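Local coordinates for macro domain-containing protein (Thermosipho africanus, PDB 7OMU) that contains a macro domain, an alpha/beta fold built round a mixed sheet, with adenosine-5-diphosphoribose bound in its pocket, at residues Gln225-Val230 with Tyr375-Glu380; Ser237-Leu242 with Pro382-Leu387. The protein carries 1 engineered substitution. All blocks are in the same frame, centred on the assembly; numbering follows the deposited sequence.

Both contacts lie in the macro domain, with centres about 10 Å apart, and meet on its seven-stranded mixed sheet. Their segments alternate along the chain: 225-230, 237-242, 375-380, then 382-387. Strands 227-231 and 383-386 are parallel neighbours, and a probable backbone hydrogen bond, V230 N to I385 O at 3.0 Å, joins the two contacts directly. Interaction 1 ties the start of strand 227-231 to the end region of helix 365-376, on one face of the sheet. Interaction 2 takes the next strand, 383-386, and covers part of its other face, where Y386 touches the bound adenosine-5-diphosphoribose. Strand 383-386 thus has the helix on one face and the ligand-pocket residue Y386 on the other.

Interaction 1: Gln225-Val230 with Tyr375-Glu380; sequences QNLSLV and YLTKLE
L227, the first residue of strand 227-231, and N226 just before it reach the end region of helix 365-376 and the connection that follows it, L227 by apolar contact and N226 through its side-chain amide. The CG of L227 stands anti to its backbone N (chi1 -165°). Of its two methyls, CD1 lies 4.1 Å from CB of L376 and CD2 4.1 Å from CB of T377. The leucine crosses both of these side chains at about a right angle, touching each with one methyl. This packing belongs to the beta-alpha-beta unit of the macro domain in which helix 365-376 connects the parallel strands 351-354 and 383-386; L376 also rests on L351 and V353, and L227 on V383. Beside the leucines, N226 ND2 donates to the backbone O of L379 over 3.3 Å, nearly straight at 166° and tilted 16° from the carbonyl plane. The acceptor lies close to the amide plane of N226, which sits beside the L379-E380 backbone. The L379 side chain itself packs on I339, V340 and Y343 of helix 329-346, while the hydroxyl of Y343 bonds the backbone N of E380.

Interaction 2: Ser237-Leu242 with Pro382-Leu387; sequences SRMQTL and PVQIYL
Beside the adenosine-5-diphosphoribose pocket of the macro domain, S237 and M239 of the loop leading into strand 241-246 lie against Q384 and Y386, which stand on one face of strand 383-386. M239 covers the most surface here: its CG lies anti to the carbonyl carbon (chi1 -62°), a bend at chi2 (-58°) brings SD of M239 to 4.0 Å from CG of Q384, and a further bend at chi3 places CE. That CE of M239 comes 3.7 Å from CD of Q384 and equally close to NE2 of Q384. Q384 runs extended beyond CG and crosses the methionine at about a right angle, its amide group meeting CG and CE of M239. CB of P382 lies 4.2 Å from SD of M239.

Strands 241-246 and 383-386 are not adjacent in the mixed sheet; the parallel strand 351-354 runs between them, and S237 and M239 both touch its A352. The contact therefore bridges over a strand by side chains, and no hydrogen bond spans the two segments. The polar bonds are local instead. The hydroxyl of Y386 donates to OE1 of Q384 over 2.9 Å from above the carbonyl plane, 39° out of it, which links the ends of the two side chains. On the loop side, OG of S237 bonds the backbone O of M234 and weakly accepts from the backbone N of M239, at 3.3 Å. S237 turns CB to strand 383-386, 3.5 Å from OE1 of Q384 and 3.8 Å from CZ of Y386. The tyrosine is a pocket residue that touches the ligand, and V230 of strand 227-231 packs against it as well; I385, between Q384 and Y386 in sequence, faces helix 365-376 instead, against W365, M372 and C373.

Interaction 1: Gln225-Val230 with Tyr375-Glu380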
ATOM      1  N   GLN A 225       2.528 -22.609  11.055  1.00105.75           N
ATOM      2  CA  GLN A 225       2.954 -21.500  11.954  1.00109.96           C
ATOM      3  C   GLN A 225       3.643 -20.395  11.139  1.00106.41           C
ATOM      4  O   GLN A 225       3.479 -19.211  11.494  1.00109.56           O
ATOM      5  CB  GLN A 225       3.906 -22.021  13.035  1.00118.14           C
ATOM      6  CG  GLN A 225       3.209 -22.496  14.299  1.00125.16           C
ATOM      7  CD  GLN A 225       2.943 -21.364  15.263  1.00130.21           C
ATOM      8  OE1 GLN A 225       2.205 -20.426  14.964  1.00128.82           O
ATOM      9  NE2 GLN A 225       3.537 -21.447  16.445  1.00134.06           N
ATOM     10  N   ASN A 226       4.389 -20.771  10.094  1.00101.50           N
ATOM     11  CA  ASN A 226       5.304 -19.874   9.339  1.00 98.60           C
ATOM     12  C   ASN A 226       4.747 -19.551   7.953  1.00 95.75           C
ATOM     13  O   ASN A 226       4.881 -18.385   7.534  1.00 91.80           O
ATOM     14  CB  ASN A 226       6.687 -20.503   9.194  1.00 99.66           C
ATOM     15  CG  ASN A 226       7.387 -20.626  10.528  1.00102.72           C
ATOM     16  OD1 ASN A 226       6.947 -20.036  11.512  1.00104.05           O
ATOM     17  ND2 ASN A 226       8.478 -21.374  10.565  1.00106.24           N
ATOM     18  N   LEU A 227       4.188 -20.548   7.264  1.00 95.78           N
ATOM     19  CA  LEU A 227       3.693 -20.416   5.867  1.00 91.71           C
ATOM     20  C   LEU A 227       2.243 -19.927   5.886  1.00 89.42           C
ATOM     21  O   LEU A 227       1.451 -20.454   6.689  1.00 89.13           O
ATOM     22  CB  LEU A 227       3.806 -21.769   5.157  1.00 90.87           C
ATOM     23  CG  LEU A 227       3.670 -21.729   3.638  1.00 87.38           C
ATOM     24  CD1 LEU A 227       4.764 -20.871   3.022  1.00 87.32           C
ATOM     25  CD2 LEU A 227       3.697 -23.134   3.058  1.00 85.95           C
ATOM     26  N   SER A 228       1.927 -18.938   5.047  1.00 85.94           N
ATOM     27  CA  SER A 228       0.539 -18.491   4.773  1.00 84.64           C
ATOM     28  C   SER A 228       0.430 -17.992   3.328  1.00 82.03           C
ATOM     29  O   SER A 228       1.441 -17.520   2.770  1.00 81.97           O
ATOM     30  CB  SER A 228       0.063 -17.466   5.783  1.00 83.92           C
ATOM     31  OG  SER A 228       0.880 -16.310   5.775  1.00 84.74           O
ATOM     32  N   LEU A 229      -0.753 -18.170   2.740  1.00 78.97           N
ATOM     33  CA  LEU A 229      -1.129 -17.656   1.405  1.00 77.78           C
ATOM     34  C   LEU A 229      -1.761 -16.282   1.600  1.00 77.84           C
ATOM     35  O   LEU A 229      -2.499 -16.116   2.581  1.00 80.29           O
ATOM     36  CB  LEU A 229      -2.119 -18.622   0.760  1.00 79.28           C
ATOM     37  CG  LEU A 229      -1.685 -20.085   0.722  1.00 81.83           C
ATOM     38  CD1 LEU A 229      -2.760 -20.925   0.058  1.00 83.62           C
ATOM     39  CD2 LEU A 229      -0.353 -20.252  -0.000  1.00 81.91           C
ATOM     40  N   VAL A 230      -1.484 -15.338   0.702  1.00 75.88           N
ATOM     41  CA  VAL A 230      -1.889 -13.916   0.875  1.00 76.05           C
ATOM     42  C   VAL A 230      -2.408 -13.373  -0.459  1.00 76.81           C
ATOM     43  O   VAL A 230      -1.630 -13.379  -1.435  1.00 83.89           O
ATOM     44  CB  VAL A 230      -0.704 -13.087   1.405  1.00 77.91           C
ATOM     45  CG1 VAL A 230      -1.095 -11.641   1.647  1.00 78.59           C
ATOM     46  CG2 VAL A 230      -0.091 -13.692   2.664  1.00 79.01           C
ATOM     47  N   TYR A 375       8.421 -27.034  -0.444  1.00 88.26           N
ATOM     48  CA  TYR A 375       9.791 -26.553  -0.137  1.00 89.78           C
ATOM     49  C   TYR A 375       9.751 -25.491   0.966  1.00 90.40           C
ATOM     50  O   TYR A 375      10.534 -25.603   1.928  1.00 93.36           O
ATOM     51  CB  TYR A 375      10.470 -26.037  -1.406  1.00 90.40           C
ATOM     52  CG  TYR A 375      11.064 -27.130  -2.255  1.00 93.05           C
ATOM     53  CD1 TYR A 375      12.334 -27.629  -1.996  1.00 94.61           C
ATOM     54  CD2 TYR A 375      10.350 -27.688  -3.302  1.00 93.43           C
ATOM     55  CE1 TYR A 375      12.884 -28.643  -2.763  1.00 95.01           C
ATOM     56  CE2 TYR A 375      10.883 -28.707  -4.074  1.00 96.01           C
ATOM     57  CZ  TYR A 375      12.154 -29.187  -3.806  1.00 95.70           C
ATOM     58  OH  TYR A 375      12.679 -30.183  -4.578  1.00 95.92           O
ATOM     59  N   LEU A 376       8.880 -24.491   0.831  1.00 89.85           N
ATOM     60  CA  LEU A 376       8.890 -23.280   1.694  1.00 89.92           C
ATOM     61  C   LEU A 376       8.289 -23.590   3.070  1.00 92.48           C
ATOM     62  O   LEU A 376       8.469 -22.762   3.983  1.00 96.80           O
ATOM     63  CB  LEU A 376       8.125 -22.159   0.991  1.00 87.66           C
ATOM     64  CG  LEU A 376       8.779 -21.625  -0.278  1.00 87.59           C
ATOM     65  CD1 LEU A 376       7.841 -20.687  -1.016  1.00 86.34           C
ATOM     66  CD2 LEU A 376      10.087 -20.921   0.044  1.00 87.93           C
ATOM     67  N   THR A 377       7.611 -24.727   3.225  1.00 92.94           N
ATOM     68  CA  THR A 377       7.080 -25.182   4.536  1.00 94.08           C
ATOM     69  C   THR A 377       8.263 -25.572   5.430  1.00 95.06           C
ATOM     70  O   THR A 377       8.149 -25.421   6.654  1.00 97.11           O
ATOM     71  CB  THR A 377       6.040 -26.295   4.359  1.00 93.68           C
ATOM     72  OG1 THR A 377       5.271 -26.345   5.560  1.00 96.61           O
ATOM     73  CG2 THR A 377       6.648 -27.645   4.053  1.00 93.63           C
ATOM     74  N   LYS A 378       9.363 -26.027   4.827  1.00 97.17           N
ATOM     75  CA  LYS A 378      10.609 -26.404   5.544  1.00 99.91           C
ATOM     76  C   LYS A 378      11.190 -25.175   6.260  1.00101.30           C
ATOM     77  O   LYS A 378      11.761 -25.363   7.345  1.00106.70           O
ATOM     78  CB  LYS A 378      11.640 -26.998   4.580  1.00100.75           C
ATOM     79  CG  LYS A 378      11.233 -28.275   3.851  1.00102.36           C
ATOM     80  CD  LYS A 378      12.365 -28.855   3.004  1.00106.61           C
ATOM     81  CE  LYS A 378      11.937 -29.594   1.747  1.00107.98           C
ATOM     82  NZ  LYS A 378      11.699 -31.040   1.979  1.00110.21           N
ATOM     83  N   LEU A 379      11.061 -23.971   5.686  1.00 99.62           N
ATOM     84  CA  LEU A 379      11.655 -22.720   6.242  1.00100.55           C
ATOM     85  C   LEU A 379      11.187 -22.507   7.685  1.00103.00           C
ATOM     86  O   LEU A 379       9.971 -22.593   7.918  1.00104.74           O
ATOM     87  CB  LEU A 379      11.263 -21.519   5.377  1.00 98.26           C
ATOM     88  CG  LEU A 379      12.286 -21.120   4.318  1.00 99.36           C
ATOM     89  CD1 LEU A 379      12.634 -22.305   3.426  1.00100.76           C
ATOM     90  CD2 LEU A 379      11.777 -19.950   3.490  1.00 97.63           C
ATOM     91  N   GLU A 380      12.125 -22.211   8.593  1.00105.28           N
ATOM     92  CA  GLU A 380      11.867 -21.928  10.033  1.00106.47           C
ATOM     93  C   GLU A 380      11.760 -20.411  10.251  1.00103.05           C
ATOM     94  O   GLU A 380      12.142 -19.943  11.343  1.00102.91           O
ATOM     95  CB  GLU A 380      12.980 -22.500  10.912  1.00111.11           C
ATOM     96  CG  GLU A 380      13.260 -23.979  10.703  1.00113.98           C
ATOM     97  CD  GLU A 380      14.299 -24.534  11.669  1.00118.70           C
ATOM     98  OE1 GLU A 380      14.121 -24.349  12.890  1.00118.20           O
ATOM     99  OE2 GLU A 380      15.298 -25.135  11.204  1.00122.44           O
TER

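Interaction 2: Ser237-Leu242 with Pro382-Leu387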
ATOM      1  N   SER A 237       3.791  -5.890   2.062  1.00 92.36           N
ATOM      2  CA  SER A 237       4.160  -6.908   3.084  1.00 92.91           C
ATOM      3  C   SER A 237       5.334  -6.325   3.862  1.00 95.55           C
ATOM      4  O   SER A 237       6.033  -5.457   3.297  1.00101.22           O
ATOM      5  CB  SER A 237       4.510  -8.258   2.494  1.00 91.09           C
ATOM      6  OG  SER A 237       5.908  -8.399   2.295  1.00 87.30           O
ATOM      7  N   ARG A 238       5.545  -6.767   5.095  1.00 96.58           N
ATOM      8  CA  ARG A 238       6.699  -6.293   5.896  1.00101.07           C
ATOM      9  C   ARG A 238       7.698  -7.448   6.040  1.00 98.72           C
ATOM     10  O   ARG A 238       8.480  -7.444   7.018  1.00100.65           O
ATOM     11  CB  ARG A 238       6.186  -5.677   7.200  1.00106.13           C
ATOM     12  CG  ARG A 238       5.377  -4.408   6.978  1.00108.37           C
ATOM     13  CD  ARG A 238       5.376  -3.486   8.182  1.00113.38           C
ATOM     14  NE  ARG A 238       6.707  -2.990   8.523  1.00115.02           N
ATOM     15  CZ  ARG A 238       7.351  -2.003   7.902  1.00116.07           C
ATOM     16  NH1 ARG A 238       6.808  -1.379   6.868  1.00116.69           N
ATOM     17  NH2 ARG A 238       8.554  -1.646   8.316  1.00117.37           N
ATOM     18  N   MET A 239       7.709  -8.370   5.071  1.00 93.35           N
ATOM     19  CA  MET A 239       8.735  -9.441   4.977  1.00 92.11           C
ATOM     20  C   MET A 239      10.079  -8.786   4.640  1.00 87.80           C
ATOM     21  O   MET A 239      10.090  -7.759   3.931  1.00 85.58           O
ATOM     22  CB  MET A 239       8.391 -10.485   3.909  1.00 93.30           C
ATOM     23  CG  MET A 239       7.099 -11.249   4.168  1.00 95.21           C
ATOM     24  SD  MET A 239       7.051 -12.153   5.741  1.00 96.70           S
ATOM     25  CE  MET A 239       5.988 -11.071   6.691  1.00 96.58           C
ATOM     26  N   GLN A 240      11.163  -9.363   5.150  1.00 85.30           N
ATOM     27  CA  GLN A 240      12.532  -8.789   5.089  1.00 86.56           C
ATOM     28  C   GLN A 240      13.115  -9.002   3.683  1.00 84.55           C
ATOM     29  O   GLN A 240      13.915  -8.160   3.246  1.00 85.54           O
ATOM     30  CB  GLN A 240      13.371  -9.413   6.205  1.00 88.74           C
ATOM     31  CG  GLN A 240      14.825  -8.966   6.217  1.00 92.37           C
ATOM     32  CD  GLN A 240      15.774  -9.978   5.620  1.00 96.51           C
ATOM     33  OE1 GLN A 240      15.378 -10.971   5.006  1.00 96.01           O
ATOM     34  NE2 GLN A 240      17.058  -9.738   5.819  1.00100.42           N
ATOM     35  N   THR A 241      12.734 -10.082   3.002  1.00 82.76           N
ATOM     36  CA  THR A 241      13.221 -10.436   1.644  1.00 83.10           C
ATOM     37  C   THR A 241      12.011 -10.589   0.722  1.00 84.32           C
ATOM     38  O   THR A 241      11.156 -11.446   1.000  1.00 86.25           O
ATOM     39  CB  THR A 241      14.084 -11.703   1.680  1.00 84.65           C
ATOM     40  OG1 THR A 241      15.254 -11.427   2.454  1.00 86.33           O
ATOM     41  CG2 THR A 241      14.491 -12.185   0.303  1.00 84.23           C
ATOM     42  N   LEU A 242      11.941  -9.762  -0.320  1.00 85.36           N
ATOM     43  CA  LEU A 242      10.900  -9.832  -1.375  1.00 83.51           C
ATOM     44  C   LEU A 242      11.509 -10.537  -2.587  1.00 81.70           C
ATOM     45  O   LEU A 242      12.560 -10.091  -3.077  1.00 80.17           O
ATOM     46  CB  LEU A 242      10.423  -8.417  -1.723  1.00 84.45           C
ATOM     47  CG  LEU A 242      10.112  -7.511  -0.530  1.00 83.89           C
ATOM     48  CD1 LEU A 242       9.517  -6.192  -1.004  1.00 83.48           C
ATOM     49  CD2 LEU A 242       9.175  -8.193   0.460  1.00 82.68           C
ATOM     50  N   PRO A 382       9.068 -16.713   9.003  1.00 87.80           N
ATOM     51  CA  PRO A 382       7.813 -16.312   8.368  1.00 86.05           C
ATOM     52  C   PRO A 382       7.941 -16.329   6.838  1.00 86.93           C
ATOM     53  O   PRO A 382       8.930 -15.839   6.331  1.00 90.36           O
ATOM     54  CB  PRO A 382       7.572 -14.885   8.877  1.00 84.72           C
ATOM     55  CG  PRO A 382       8.362 -14.806  10.164  1.00 87.08           C
ATOM     56  CD  PRO A 382       9.564 -15.701   9.946  1.00 88.09           C
ATOM     57  N   VAL A 383       6.963 -16.920   6.150  1.00 86.37           N
ATOM     58  CA  VAL A 383       6.933 -17.031   4.663  1.00 82.86           C
ATOM     59  C   VAL A 383       5.516 -16.719   4.182  1.00 82.03           C
ATOM     60  O   VAL A 383       4.564 -17.353   4.679  1.00 81.76           O
ATOM     61  CB  VAL A 383       7.377 -18.423   4.186  1.00 83.40           C
ATOM     62  CG1 VAL A 383       7.222 -18.569   2.683  1.00 84.51           C
ATOM     63  CG2 VAL A 383       8.801 -18.734   4.608  1.00 84.83           C
ATOM     64  N   GLN A 384       5.393 -15.785   3.239  1.00 80.55           N
ATOM     65  CA  GLN A 384       4.108 -15.427   2.591  1.00 79.35           C
ATOM     66  C   GLN A 384       4.201 -15.751   1.096  1.00 77.41           C
ATOM     67  O   GLN A 384       4.971 -15.083   0.389  1.00 75.71           O
ATOM     68  CB  GLN A 384       3.795 -13.953   2.837  1.00 79.68           C
ATOM     69  CG  GLN A 384       3.618 -13.621   4.305  1.00 82.04           C
ATOM     70  CD  GLN A 384       3.178 -12.197   4.526  1.00 84.61           C
ATOM     71  OE1 GLN A 384       3.426 -11.315   3.708  1.00 85.34           O
ATOM     72  NE2 GLN A 384       2.525 -11.965   5.653  1.00 88.00           N
ATOM     73  N   ILE A 385       3.465 -16.767   0.650  1.00 77.05           N
ATOM     74  CA  ILE A 385       3.243 -17.038  -0.796  1.00 77.61           C
ATOM     75  C   ILE A 385       2.092 -16.133  -1.232  1.00 79.54           C
ATOM     76  O   ILE A 385       0.981 -16.264  -0.672  1.00 80.01           O
ATOM     77  CB  ILE A 385       2.960 -18.527  -1.061  1.00 78.59           C
ATOM     78  CG1 ILE A 385       4.156 -19.397  -0.669  1.00 80.86           C
ATOM     79  CG2 ILE A 385       2.564 -18.742  -2.510  1.00 78.92           C
ATOM     80  CD1 ILE A 385       3.925 -20.880  -0.853  1.00 82.92           C
ATOM     81  N   TYR A 386       2.361 -15.225  -2.171  1.00 80.92           N
ATOM     82  CA  TYR A 386       1.392 -14.209  -2.648  1.00 80.64           C
ATOM     83  C   TYR A 386       0.672 -14.765  -3.872  1.00 80.68           C
ATOM     84  O   TYR A 386       1.307 -14.896  -4.945  1.00 83.01           O
ATOM     85  CB  TYR A 386       2.090 -12.870  -2.883  1.00 82.70           C
ATOM     86  CG  TYR A 386       2.095 -12.007  -1.650  1.00 85.42           C
ATOM     87  CD1 TYR A 386       3.060 -12.162  -0.666  1.00 86.76           C
ATOM     88  CD2 TYR A 386       1.092 -11.079  -1.438  1.00 88.30           C
ATOM     89  CE1 TYR A 386       3.046 -11.392   0.485  1.00 88.44           C
ATOM     90  CE2 TYR A 386       1.067 -10.295  -0.298  1.00 89.53           C
ATOM     91  CZ  TYR A 386       2.043 -10.456   0.669  1.00 90.00           C
ATOM     92  OH  TYR A 386       1.998  -9.686   1.793  1.00 92.17           O
ATOM     93  N   LEU A 387      -0.614 -15.078  -3.693  1.00 80.06           N
ATOM     94  CA  LEU A 387      -1.490 -15.668  -4.737  1.00 81.25           C
ATOM     95  C   LEU A 387      -1.575 -14.716  -5.926  1.00 83.31           C
ATOM     96  O   LEU A 387      -1.574 -13.496  -5.756  1.00 82.09           O
ATOM     97  CB  LEU A 387      -2.886 -15.931  -4.162  1.00 81.28           C
ATOM     98  CG  LEU A 387      -2.963 -16.925  -3.004  1.00 82.91           C
ATOM     99  CD1 LEU A 387      -4.394 -17.059  -2.504  1.00 81.81           C
ATOM    100  CD2 LEU A 387      -2.400 -18.284  -3.400  1.00 84.54           C
TER